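Local atomic coordinates of polyporopepsin (Irpex lacteus, PDB entry 1WKR), a protein that cleaves proteins with broad specificity as an aspartic endopeptidase of the pepsin family and has milk-clotting activity. Residues A[167-172]-A[315-320]; A[145-150]-A[308-313]; A[263-268]-A[327-332]. All coordinates share one frame; numbering follows the deposited sequence.

Contact 1: residues A[167-172]-A[315-320]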
ATOM      1  N   SER A 167     -17.212   7.788  -5.931  1.00  8.50           N
ATOM      2  CA  SER A 167     -17.166   9.225  -5.650  1.00  8.77           C
ATOM      3  C   SER A 167     -17.568   9.597  -4.231  1.00  7.55           C
ATOM      4  O   SER A 167     -17.309  10.704  -3.774  1.00  8.00           O
ATOM      5  CB  SER A 167     -18.173  10.048  -6.686  1.00 11.88           C
ATOM      6  OG  SER A 167     -19.374   9.755  -6.406  1.00 18.53           O
ATOM      7  N   SER A 168     -18.095   8.648  -3.483  1.00  6.92           N
ATOM      8  CA  SER A 168     -18.373   8.876  -2.086  1.00  7.91           C
ATOM      9  C   SER A 168     -17.102   8.854  -1.225  1.00  6.98           C
ATOM     10  O   SER A 168     -17.133   9.224  -0.071  1.00  7.96           O
ATOM     11  CB  SER A 168     -19.417   7.879  -1.498  1.00  8.70           C
ATOM     12  OG  SER A 168     -18.801   6.603  -1.259  1.00  9.23           O
ATOM     13  N   LYS A 169     -15.976   8.449  -1.837  1.00  6.05           N
ATOM     14  CA  LYS A 169     -14.695   8.291  -1.142  1.00  5.64           C
ATOM     15  C   LYS A 169     -13.714   9.387  -1.492  1.00  4.62           C
ATOM     16  O   LYS A 169     -12.550   9.296  -1.040  1.00  5.09           O
ATOM     17  CB  LYS A 169     -14.115   6.940  -1.427  1.00  5.62           C
ATOM     18  CG  LYS A 169     -15.059   5.766  -1.109  1.00  7.09           C
ATOM     19  CD  LYS A 169     -15.415   5.700   0.351  1.00  7.60           C
ATOM     20  CE  LYS A 169     -16.150   4.425   0.680  1.00  8.90           C
ATOM     21  NZ  LYS A 169     -16.427   4.298   2.138  1.00  9.63           N
ATOM     22  N   TYR A 170     -14.068  10.386  -2.281  1.00  4.64           N
ATOM     23  CA  TYR A 170     -13.138  11.470  -2.526  1.00  4.60           C
ATOM     24  C   TYR A 170     -13.861  12.781  -2.708  1.00  4.44           C
ATOM     25  O   TYR A 170     -15.064  12.784  -3.038  1.00  5.99           O
ATOM     26  CB  TYR A 170     -12.214  11.167  -3.716  1.00  5.20           C
ATOM     27  CG  TYR A 170     -12.863  11.221  -5.103  1.00  4.21           C
ATOM     28  CD1 TYR A 170     -12.927  12.377  -5.878  1.00  4.76           C
ATOM     29  CD2 TYR A 170     -13.406  10.066  -5.664  1.00  5.22           C
ATOM     30  CE1 TYR A 170     -13.500  12.396  -7.138  1.00  4.27           C
ATOM     31  CE2 TYR A 170     -13.948  10.089  -6.961  1.00  5.02           C
ATOM     32  CZ  TYR A 170     -13.974  11.252  -7.641  1.00  4.37           C
ATOM     33  OH  TYR A 170     -14.525  11.277  -8.938  1.00  5.98           O
ATOM     34  N   THR A 171     -13.168  13.873  -2.506  1.00  4.03           N
ATOM     35  CA  THR A 171     -13.669  15.231  -2.739  1.00  4.42           C
ATOM     36  C   THR A 171     -12.900  15.846  -3.896  1.00  3.68           C
ATOM     37  O   THR A 171     -11.808  15.395  -4.282  1.00  4.65           O
ATOM     38  CB  THR A 171     -13.499  16.058  -1.464  1.00  4.43           C
ATOM     39  OG1 THR A 171     -12.099  16.003  -1.090  1.00  4.94           O
ATOM     40  CG2 THR A 171     -14.367  15.586  -0.315  1.00  6.41           C
ATOM     41  N   GLY A 172     -13.486  16.891  -4.486  1.00  4.39           N
ATOM     42  CA  GLY A 172     -12.934  17.522  -5.696  1.00  4.71           C
ATOM     43  C   GLY A 172     -12.847  16.478  -6.820  1.00  4.29           C
ATOM     44  O   GLY A 172     -13.692  15.607  -6.956  1.00  4.56           O
ATOM     45  N   ARG A 315      -5.095   9.768   3.785  1.00  3.53           N
ATOM     46  CA  ARG A 315      -5.510  11.144   3.507  1.00  4.29           C
ATOM     47  C   ARG A 315      -5.858  11.400   2.055  1.00  4.01           C
ATOM     48  O   ARG A 315      -6.346  12.500   1.756  1.00  3.89           O
ATOM     49  CB  ARG A 315      -4.430  12.097   3.972  1.00  4.19           C
ATOM     50  CG  ARG A 315      -4.078  12.008   5.453  1.00  4.43           C
ATOM     51  CD  ARG A 315      -5.213  12.408   6.358  1.00  4.65           C
ATOM     52  NE  ARG A 315      -4.930  12.261   7.804  1.00  4.23           N
ATOM     53  CZ  ARG A 315      -5.140  13.205   8.681  1.00  3.75           C
ATOM     54  NH1 ARG A 315      -5.451  14.473   8.383  1.00  4.38           N
ATOM     55  NH2 ARG A 315      -4.950  12.900   9.994  1.00  4.28           N
ATOM     56  N   PHE A 316      -5.618  10.464   1.134  1.00  3.77           N
ATOM     57  CA  PHE A 316      -5.857  10.659  -0.297  1.00  3.94           C
ATOM     58  C   PHE A 316      -6.437   9.436  -0.886  1.00  4.34           C
ATOM     59  O   PHE A 316      -5.944   8.303  -0.656  1.00  4.23           O
ATOM     60  CB  PHE A 316      -4.552  11.049  -1.000  1.00  4.10           C
ATOM     61  CG  PHE A 316      -3.977  12.349  -0.459  1.00  3.66           C
ATOM     62  CD1 PHE A 316      -4.544  13.562  -0.833  1.00  4.23           C
ATOM     63  CD2 PHE A 316      -2.922  12.349   0.432  1.00  4.21           C
ATOM     64  CE1 PHE A 316      -4.099  14.729  -0.313  1.00  4.86           C
ATOM     65  CE2 PHE A 316      -2.467  13.569   0.943  1.00  5.47           C
ATOM     66  CZ  PHE A 316      -3.066  14.721   0.582  1.00  4.62           C
ATOM     67  N   TYR A 317      -7.439   9.581  -1.724  1.00  3.72           N
ATOM     68  CA  TYR A 317      -8.025   8.474  -2.498  1.00  3.38           C
ATOM     69  C   TYR A 317      -7.070   8.144  -3.651  1.00  3.51           C
ATOM     70  O   TYR A 317      -6.528   9.082  -4.270  1.00  4.06           O
ATOM     71  CB  TYR A 317      -9.374   8.920  -3.069  1.00  4.18           C
ATOM     72  CG  TYR A 317     -10.177   7.829  -3.735  1.00  3.99           C
ATOM     73  CD1 TYR A 317     -10.645   6.737  -3.000  1.00  4.68           C
ATOM     74  CD2 TYR A 317     -10.540   7.902  -5.078  1.00  5.16           C
ATOM     75  CE1 TYR A 317     -11.442   5.746  -3.566  1.00  4.45           C
ATOM     76  CE2 TYR A 317     -11.382   6.937  -5.630  1.00  4.74           C
ATOM     77  CZ  TYR A 317     -11.803   5.900  -4.891  1.00  4.79           C
ATOM     78  OH  TYR A 317     -12.658   4.923  -5.452  1.00  5.49           O
ATOM     79  N   SER A 318      -6.879   6.876  -3.960  1.00  3.34           N
ATOM     80  CA  SER A 318      -5.879   6.501  -5.022  1.00  4.04           C
ATOM     81  C   SER A 318      -6.494   5.558  -6.003  1.00  3.81           C
ATOM     82  O   SER A 318      -7.296   4.688  -5.698  1.00  3.77           O
ATOM     83  CB  SER A 318      -4.624   5.939  -4.356  1.00  3.52           C
ATOM     84  OG  SER A 318      -4.870   4.834  -3.491  1.00  4.48           O
ATOM     85  N   VAL A 319      -6.077   5.754  -7.266  1.00  3.66           N
ATOM     86  CA  VAL A 319      -6.602   5.009  -8.415  1.00  3.69           C
ATOM     87  C   VAL A 319      -5.410   4.379  -9.166  1.00  3.81           C
ATOM     88  O   VAL A 319      -4.543   5.076  -9.623  1.00  4.43           O
ATOM     89  CB  VAL A 319      -7.431   5.892  -9.346  1.00  4.56           C
ATOM     90  CG1 VAL A 319      -8.009   5.026 -10.486  1.00  5.19           C
ATOM     91  CG2 VAL A 319      -8.557   6.623  -8.568  1.00  5.64           C
ATOM     92  N   TYR A 320      -5.463   3.056  -9.295  1.00  3.35           N
ATOM     93  CA  TYR A 320      -4.379   2.258  -9.863  1.00  3.94           C
ATOM     94  C   TYR A 320      -4.940   1.743 -11.216  1.00  3.45           C
ATOM     95  O   TYR A 320      -5.692   0.781 -11.259  1.00  3.62           O
ATOM     96  CB  TYR A 320      -4.000   1.115  -8.943  1.00  4.09           C
ATOM     97  CG  TYR A 320      -3.595   1.627  -7.570  1.00  3.07           C
ATOM     98  CD1 TYR A 320      -4.541   1.865  -6.606  1.00  3.72           C
ATOM     99  CD2 TYR A 320      -2.274   1.945  -7.294  1.00  4.48           C
ATOM    100  CE1 TYR A 320      -4.229   2.446  -5.382  1.00  4.07           C
ATOM    101  CE2 TYR A 320      -1.925   2.512  -6.019  1.00  3.96           C
ATOM    102  CZ  TYR A 320      -2.927   2.741  -5.131  1.00  4.27           C
ATOM    103  OH  TYR A 320      -2.599   3.322  -3.892  1.00  5.11           O
TER
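Y317 reaches from the strand 316-321 to the 167-172 loop and meets two consecutive residues, K169 and Y170. Its CG stands anti to its backbone N (chi1 -172°), which carries the ring out from the strand and along the loop backbone. The close part lies near the backbones: Y170 CB is 3.7 Å from Y317 CB, and Y170 CD2 comes within 3.6 Å of Y317 CD2. The two tyrosine planes are nearly parallel, at 20°, yet the rings are slid so far apart, with centroids 5.4 Å from each other, that they hardly overlap. Further out, K169 CB packs 3.6 Å from Y317 CE1. A tyrosine suits this buried place because its ring fills the apolar part while its hydroxyl is hydrogen-bonded to the backbone N of D166, just before the loop segment. An alanine at Y317 would take away ring and hydroxyl together, and is likely to open a gap beneath K169 and Y170 and leave the D166 amide without this partner.

On the looser, partly exposed side, only the CB of K169 packs on Y317; further along, the chain bends at chi2, leads away and lies on S146. Such packing of a connecting loop on a central strand belongs to the six-stranded antiparallel interdomain sheet of pepsin-like proteases, in which 316-321 lies between strands 142-146 and 326-331.

Contact 2: residues A[145-150]-A[308-313]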
ATOM      1  N   VAL A 145      -8.704   2.669  -4.307  1.00  3.85           N
ATOM      2  CA  VAL A 145      -8.545   2.337  -2.894  1.00  4.17           C
ATOM      3  C   VAL A 145      -8.878   3.539  -2.048  1.00  3.23           C
ATOM      4  O   VAL A 145      -8.302   4.630  -2.203  1.00  4.27           O
ATOM      5  CB  VAL A 145      -7.085   1.902  -2.632  1.00  3.78           C
ATOM      6  CG1 VAL A 145      -6.872   1.689  -1.134  1.00  5.44           C
ATOM      7  CG2 VAL A 145      -6.739   0.672  -3.406  1.00  5.50           C
ATOM      8  N   SER A 146      -9.771   3.306  -1.069  1.00  3.64           N
ATOM      9  CA  SER A 146     -10.098   4.248  -0.010  1.00  4.22           C
ATOM     10  C   SER A 146      -9.553   3.775   1.310  1.00  4.00           C
ATOM     11  O   SER A 146      -9.983   2.698   1.819  1.00  4.14           O
ATOM     12  CB  SER A 146     -11.594   4.431   0.068  1.00  4.12           C
ATOM     13  OG  SER A 146     -11.959   5.207   1.215  1.00  5.21           O
ATOM     14  N   PHE A 147      -8.621   4.523   1.889  1.00  3.69           N
ATOM     15  CA  PHE A 147      -8.202   4.393   3.292  1.00  4.76           C
ATOM     16  C   PHE A 147      -8.645   5.629   4.036  1.00  4.47           C
ATOM     17  O   PHE A 147      -8.935   6.668   3.441  1.00  4.76           O
ATOM     18  CB  PHE A 147      -6.682   4.218   3.396  1.00  4.00           C
ATOM     19  CG  PHE A 147      -6.095   2.923   2.853  1.00  3.95           C
ATOM     20  CD1 PHE A 147      -6.850   1.868   2.468  1.00  4.42           C
ATOM     21  CD2 PHE A 147      -4.723   2.794   2.845  1.00  4.67           C
ATOM     22  CE1 PHE A 147      -6.261   0.661   2.057  1.00  3.95           C
ATOM     23  CE2 PHE A 147      -4.094   1.609   2.417  1.00  5.21           C
ATOM     24  CZ  PHE A 147      -4.891   0.546   2.037  1.00  4.83           C
ATOM     25  N   GLU A 148      -8.734   5.530   5.368  1.00  4.56           N
ATOM     26  CA  GLU A 148      -9.130   6.646   6.208  1.00  4.50           C
ATOM     27  C   GLU A 148      -8.340   6.618   7.490  1.00  4.39           C
ATOM     28  O   GLU A 148      -7.909   5.534   7.934  1.00  5.08           O
ATOM     29  CB  GLU A 148     -10.632   6.539   6.548  1.00  5.59           C
ATOM     30  CG  GLU A 148     -11.514   6.668   5.351  1.00  7.42           C
ATOM     31  CD  GLU A 148     -13.000   6.534   5.662  1.00  8.13           C
ATOM     32  OE1 GLU A 148     -13.391   6.325   6.856  1.00  8.50           O
ATOM     33  OE2 GLU A 148     -13.762   6.647   4.645  1.00 10.29           O
ATOM     34  N   PRO A 149      -8.152   7.769   8.150  1.00  3.85           N
ATOM     35  CA  PRO A 149      -7.474   7.741   9.467  1.00  4.65           C
ATOM     36  C   PRO A 149      -8.278   6.912  10.462  1.00  5.16           C
ATOM     37  O   PRO A 149      -9.469   6.684  10.299  1.00  6.21           O
ATOM     38  CB  PRO A 149      -7.484   9.234   9.875  1.00  4.53           C
ATOM     39  CG  PRO A 149      -7.666   9.979   8.578  1.00  4.64           C
ATOM     40  CD  PRO A 149      -8.625   9.121   7.775  1.00  4.34           C
ATOM     41  N   THR A 150      -7.575   6.493  11.499  1.00  6.34           N
ATOM     42  CA  THR A 150      -8.210   5.633  12.500  1.00  7.56           C
ATOM     43  C   THR A 150      -7.853   6.098  13.945  1.00  8.11           C
ATOM     44  O   THR A 150      -6.800   6.696  14.157  1.00  7.81           O
ATOM     45  CB  THR A 150      -7.802   4.255  12.238  1.00  7.85           C
ATOM     46  OG1 THR A 150      -8.607   3.385  13.108  1.00  9.90           O
ATOM     47  CG2 THR A 150      -6.346   3.944  12.582  1.00 10.29           C
ATOM     48  N   ASN A 308       5.043   6.467  -1.045  1.00  3.55           N
ATOM     49  CA  ASN A 308       3.832   7.067  -0.452  1.00  3.74           C
ATOM     50  C   ASN A 308       3.017   5.891   0.084  1.00  3.62           C
ATOM     51  O   ASN A 308       2.367   5.158  -0.682  1.00  4.22           O
ATOM     52  CB  ASN A 308       3.047   7.876  -1.477  1.00  3.99           C
ATOM     53  CG  ASN A 308       3.787   9.067  -2.026  1.00  3.49           C
ATOM     54  OD1 ASN A 308       4.837   9.487  -1.533  1.00  4.46           O
ATOM     55  ND2 ASN A 308       3.229   9.662  -3.089  1.00  5.31           N
ATOM     56  N   GLY A 309       3.072   5.688   1.404  1.00  3.50           N
ATOM     57  CA  GLY A 309       2.497   4.509   2.049  1.00  4.28           C
ATOM     58  C   GLY A 309       1.138   4.698   2.589  1.00  2.94           C
ATOM     59  O   GLY A 309       0.433   5.668   2.290  1.00  3.70           O
ATOM     60  N   LEU A 310       0.716   3.704   3.382  1.00  3.31           N
ATOM     61  CA  LEU A 310      -0.626   3.705   4.006  1.00  3.14           C
ATOM     62  C   LEU A 310      -0.927   4.990   4.726  1.00  3.58           C
ATOM     63  O   LEU A 310      -2.035   5.488   4.627  1.00  4.12           O
ATOM     64  CB  LEU A 310      -0.642   2.498   5.003  1.00  4.84           C
ATOM     65  CG  LEU A 310      -1.903   2.320   5.835  1.00  4.20           C
ATOM     66  CD1 LEU A 310      -1.974   0.845   6.262  1.00  5.96           C
ATOM     67  CD2 LEU A 310      -1.904   3.200   7.079  1.00  4.79           C
ATOM     68  N   THR A 311       0.050   5.581   5.418  1.00  3.28           N
ATOM     69  CA  THR A 311      -0.175   6.773   6.208  1.00  3.83           C
ATOM     70  C   THR A 311      -0.434   7.971   5.317  1.00  4.43           C
ATOM     71  O   THR A 311      -1.148   8.907   5.727  1.00  4.48           O
ATOM     72  CB  THR A 311       0.985   7.031   7.171  1.00  3.94           C
ATOM     73  OG1 THR A 311       2.257   6.922   6.431  1.00  4.54           O
ATOM     74  CG2 THR A 311       0.980   6.079   8.362  1.00  4.45           C
ATOM     75  N   PHE A 312       0.097   7.990   4.090  1.00  3.66           N
ATOM     76  CA  PHE A 312      -0.241   9.004   3.112  1.00  3.96           C
ATOM     77  C   PHE A 312      -1.634   8.730   2.543  1.00  3.69           C
ATOM     78  O   PHE A 312      -2.476   9.664   2.422  1.00  4.12           O
ATOM     79  CB  PHE A 312       0.834   8.954   1.992  1.00  4.32           C
ATOM     80  CG  PHE A 312       0.589   9.908   0.828  1.00  3.85           C
ATOM     81  CD1 PHE A 312      -0.144   9.506  -0.281  1.00  5.16           C
ATOM     82  CD2 PHE A 312       1.133  11.179   0.812  1.00  4.60           C
ATOM     83  CE1 PHE A 312      -0.339  10.344  -1.355  1.00  5.37           C
ATOM     84  CE2 PHE A 312       0.929  12.027  -0.296  1.00  5.36           C
ATOM     85  CZ  PHE A 312       0.164  11.587  -1.352  1.00  4.86           C
ATOM     86  N   LEU A 313      -1.922   7.476   2.204  1.00  3.28           N
ATOM     87  CA  LEU A 313      -3.178   7.110   1.565  1.00  3.75           C
ATOM     88  C   LEU A 313      -4.359   7.169   2.478  1.00  4.29           C
ATOM     89  O   LEU A 313      -5.507   7.207   2.038  1.00  4.12           O
ATOM     90  CB  LEU A 313      -3.028   5.725   0.949  1.00  3.64           C
ATOM     91  CG  LEU A 313      -1.969   5.653  -0.155  1.00  4.06           C
ATOM     92  CD1 LEU A 313      -1.673   4.217  -0.540  1.00  6.84           C
ATOM     93  CD2 LEU A 313      -2.399   6.454  -1.375  1.00  4.63           C
TER
HETATM   94  O   HOH W   1      -8.289   7.318   0.819  1.00  5.96           O
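Behind the catalytic cleft, where the strand 142-146 of the interdomain sheet runs out, F147 packs on L310 and L313 of the short helix 310-313. The leucines lie one turn apart and so present their side chains to the same ring. A flat ring and branched leucines suit this wholly buried apolar contact. F147 CD2 is 3.9 Å from L313 CB, and F147 CE2 lies 4.1 Å from L310 CG, the L310 side chain crossing the phenylalanine at about a right angle. With CG anti to its carbonyl carbon (chi1 -68°), F147 swings its ring toward the helix, and Y14 stacks on that ring.

This helix follows the psi-loop of the C-terminal lobe: strand 306-308 runs between strands 207-211 and 218-220, and the backbone of N308 bonds to that of the active-site residue D212. The side chain of L313 comes within about 6 Å of that of D212. G309 occupies the N-cap, and its O accepts a bond from L313 N at 3.0 Å.

Polar backbone atoms are bridged by a water, which hydrogen-bonds to F147 O at 2.8 Å and to L313 O at 3.0 Å. Beside it, F147 CB sits 3.5 Å from L313 O.

Contact 3: residues A[263-268]-A[327-332]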
ATOM      1  N   GLN A 263      -0.477  19.123  -9.732  1.00  5.77           N
ATOM      2  CA  GLN A 263      -1.331  19.577  -8.641  1.00  6.76           C
ATOM      3  C   GLN A 263      -0.615  19.428  -7.301  1.00  6.08           C
ATOM      4  O   GLN A 263       0.286  18.564  -7.139  1.00  7.72           O
ATOM      5  CB  GLN A 263      -2.598  18.846  -8.621  1.00  8.57           C
ATOM      6  CG  GLN A 263      -3.487  19.151  -9.872  1.00 11.22           C
ATOM      7  CD  GLN A 263      -3.946  20.604 -10.067  1.00 11.31           C
ATOM      8  OE1 GLN A 263      -4.186  20.921 -11.362  1.00 16.16           O
ATOM      9  NE2 GLN A 263      -4.119  21.346  -9.128  1.00 12.32           N
ATOM     10  N   THR A 264      -0.984  20.248  -6.379  1.00  6.35           N
ATOM     11  CA  THR A 264      -0.481  20.180  -4.983  1.00  7.21           C
ATOM     12  C   THR A 264      -1.390  19.349  -4.126  1.00  5.54           C
ATOM     13  O   THR A 264      -2.624  19.569  -4.090  1.00  6.74           O
ATOM     14  CB  THR A 264      -0.529  21.590  -4.362  1.00  8.07           C
ATOM     15  OG1 THR A 264       0.413  22.471  -4.998  1.00 12.82           O
ATOM     16  CG2 THR A 264      -0.085  21.596  -2.876  1.00 10.10           C
ATOM     17  N   PHE A 265      -0.824  18.387  -3.404  1.00  4.94           N
ATOM     18  CA  PHE A 265      -1.509  17.580  -2.370  1.00  4.79           C
ATOM     19  C   PHE A 265      -0.905  17.911  -1.041  1.00  5.57           C
ATOM     20  O   PHE A 265       0.354  17.789  -0.870  1.00  6.45           O
ATOM     21  CB  PHE A 265      -1.388  16.110  -2.714  1.00  5.08           C
ATOM     22  CG  PHE A 265      -2.143  15.752  -3.994  1.00  5.46           C
ATOM     23  CD1 PHE A 265      -3.486  15.484  -3.937  1.00  6.69           C
ATOM     24  CD2 PHE A 265      -1.492  15.846  -5.228  1.00  5.56           C
ATOM     25  CE1 PHE A 265      -4.204  15.196  -5.116  1.00  6.83           C
ATOM     26  CE2 PHE A 265      -2.225  15.588  -6.376  1.00  7.40           C
ATOM     27  CZ  PHE A 265      -3.570  15.256  -6.328  1.00  6.14           C
ATOM     28  N   GLU A 266      -1.695  18.307  -0.064  1.00  4.05           N
ATOM     29  CA  GLU A 266      -1.207  18.812   1.209  1.00  4.31           C
ATOM     30  C   GLU A 266      -1.362  17.777   2.302  1.00  3.95           C
ATOM     31  O   GLU A 266      -2.511  17.441   2.710  1.00  4.77           O
ATOM     32  CB  GLU A 266      -1.963  20.071   1.542  1.00  5.46           C
ATOM     33  CG  GLU A 266      -1.459  20.700   2.869  1.00  5.73           C
ATOM     34  CD  GLU A 266      -2.085  21.978   3.241  1.00  7.15           C
ATOM     35  OE1 GLU A 266      -2.867  22.623   2.412  1.00  9.49           O
ATOM     36  OE2 GLU A 266      -1.816  22.501   4.339  1.00  6.74           O
ATOM     37  N   LEU A 267      -0.254  17.218   2.753  1.00  4.06           N
ATOM     38  CA  LEU A 267      -0.220  16.290   3.904  1.00  4.23           C
ATOM     39  C   LEU A 267      -0.012  17.155   5.164  1.00  3.48           C
ATOM     40  O   LEU A 267       1.082  17.693   5.442  1.00  4.13           O
ATOM     41  CB  LEU A 267       0.905  15.277   3.710  1.00  4.35           C
ATOM     42  CG  LEU A 267       0.881  14.101   4.684  1.00  4.00           C
ATOM     43  CD1 LEU A 267      -0.251  13.113   4.359  1.00  5.16           C
ATOM     44  CD2 LEU A 267       2.223  13.371   4.672  1.00  5.02           C
ATOM     45  N   THR A 268      -1.098  17.331   5.907  1.00  4.12           N
ATOM     46  CA  THR A 268      -1.071  18.325   7.009  1.00  4.01           C
ATOM     47  C   THR A 268      -0.241  17.840   8.168  1.00  3.86           C
ATOM     48  O   THR A 268       0.178  16.675   8.241  1.00  4.06           O
ATOM     49  CB  THR A 268      -2.514  18.584   7.502  1.00  4.09           C
ATOM     50  OG1 THR A 268      -3.019  17.320   8.015  1.00  4.97           O
ATOM     51  CG2 THR A 268      -3.444  19.098   6.400  1.00  5.67           C
ATOM     52  N   LEU A 327      -1.752   6.655 -12.554  1.00  3.31           N
ATOM     53  CA  LEU A 327      -2.164   6.664 -11.155  1.00  3.67           C
ATOM     54  C   LEU A 327      -2.895   7.952 -10.890  1.00  4.23           C
ATOM     55  O   LEU A 327      -2.458   9.024 -11.302  1.00  4.72           O
ATOM     56  CB  LEU A 327      -0.893   6.546 -10.275  1.00  5.43           C
ATOM     57  CG  LEU A 327      -1.259   6.497  -8.783  1.00  7.37           C
ATOM     58  CD1 LEU A 327      -0.541   5.338  -8.072  1.00 10.00           C
ATOM     59  CD2 LEU A 327      -1.191   7.803  -8.075  1.00  5.71           C
ATOM     60  N   GLY A 328      -4.049   7.821 -10.227  1.00  4.14           N
ATOM     61  CA  GLY A 328      -4.833   8.988  -9.840  1.00  4.31           C
ATOM     62  C   GLY A 328      -4.867   9.209  -8.345  1.00  3.17           C
ATOM     63  O   GLY A 328      -4.787   8.262  -7.537  1.00  3.55           O
ATOM     64  N   LEU A 329      -4.949  10.476  -7.948  1.00  3.95           N
ATOM     65  CA  LEU A 329      -5.065  10.868  -6.540  1.00  4.44           C
ATOM     66  C   LEU A 329      -6.094  11.953  -6.400  1.00  3.48           C
ATOM     67  O   LEU A 329      -6.252  12.825  -7.295  1.00  4.03           O
ATOM     68  CB  LEU A 329      -3.714  11.364  -5.998  1.00  5.46           C
ATOM     69  CG  LEU A 329      -3.393  11.228  -4.643  0.30  2.81           C
ATOM     70  CD1 LEU A 329      -3.111   9.738  -4.213  0.30  5.49           C
ATOM     71  CD2 LEU A 329      -2.196  12.049  -4.156  0.30  3.90           C
ATOM     72  N   ALA A 330      -6.783  11.940  -5.258  1.00  3.12           N
ATOM     73  CA  ALA A 330      -7.778  12.983  -4.910  1.00  3.74           C
ATOM     74  C   ALA A 330      -7.762  13.171  -3.426  1.00  3.80           C
ATOM     75  O   ALA A 330      -7.421  12.258  -2.616  1.00  3.89           O
ATOM     76  CB  ALA A 330      -9.184  12.602  -5.370  1.00  4.87           C
ATOM     77  N   THR A 331      -8.118  14.384  -2.970  1.00  3.67           N
ATOM     78  CA  THR A 331      -8.461  14.645  -1.588  1.00  3.49           C
ATOM     79  C   THR A 331      -9.682  13.844  -1.173  1.00  4.27           C
ATOM     80  O   THR A 331     -10.399  13.299  -1.999  1.00  3.86           O
ATOM     81  CB  THR A 331      -8.694  16.144  -1.351  1.00  3.26           C
ATOM     82  OG1 THR A 331      -9.711  16.615  -2.282  1.00  4.32           O
ATOM     83  CG2 THR A 331      -7.427  17.012  -1.599  1.00  4.65           C
ATOM     84  N   THR A 332      -9.904  13.810   0.132  1.00  3.98           N
ATOM     85  CA  THR A 332     -11.094  13.159   0.720  1.00  4.31           C
ATOM     86  C   THR A 332     -11.617  14.074   1.833  1.00  3.82           C
ATOM     87  O   THR A 332     -10.960  15.044   2.252  1.00  4.39           O
ATOM     88  CB  THR A 332     -10.767  11.771   1.276  1.00  4.08           C
ATOM     89  OG1 THR A 332     -10.150  11.956   2.576  1.00  4.98           O
ATOM     90  CG2 THR A 332      -9.787  10.997   0.399  1.00  4.95           C
TER
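The F265 ring has L329 CD2 over one face: this methyl stands 3.6 Å above the ring plane and over its centre, only 12° off the ring normal, a CH-pi contact. All six ring carbons of F265 lie within about 3.7 to 4.2 Å of L329 CD2, nearest at CG and CD1. Toward the far end of the phenylalanine the leucine's inner atoms come in as well, with L329 CB 3.9 Å from F265 CZ and L329 O 3.7 Å from the same carbon. A330 N approaches F265 CE1 obliquely at 4.2 Å.

The two side chains cross obliquely, each pointing from its own strand toward the other. F265 has CG anti to its carbonyl carbon (chi1 -66°), which sends the ring out toward strand 326-331. In L329 the branch is turned so that CD2 rather than CD1 meets the ring.

The nearest CA atoms, those of F265 and T331, are 7.6 Å apart; this is side-chain packing between strands that belong to different sheets. Strand 263-267 forms an antiparallel pair with 256-260 in the C-terminal lobe, whereas 326-331 lies between 316-321 and 175-178 in the interdomain sheet of the pepsin fold. Large apolar residues suit the buried join, and both reach beyond this pair: F265 also touches T175, and L329 touches I260, F316 and S318.

A330 directs its methyl away from F265, where it backs onto Y170 and I174. Next to F265, E266 is partly exposed, and its OE2 is hydrogen-bonded to S255 OG.

From the N terminus, the chain first gives 145-150, then 167-172 and 263-268; their partners 308-313, 315-320 and 327-332 follow in that same order. Contact 2 therefore closes the first long loop, contact 1 the second and contact 3 the third, and each pair of loops crosses without either enclosing the other. Within the interdomain sheet, S318 O bonds to V145 N, joining contacts 1 and 2, while Y317 N bonds to A330 O, joining contacts 1 and 3. The paired hydroxyls of T171 and T331 add a second tie. Between contacts 2 and 3, the helix 310-313, the 256-260/263-267 hairpin and the interdomain sheet meet at F312 and L329.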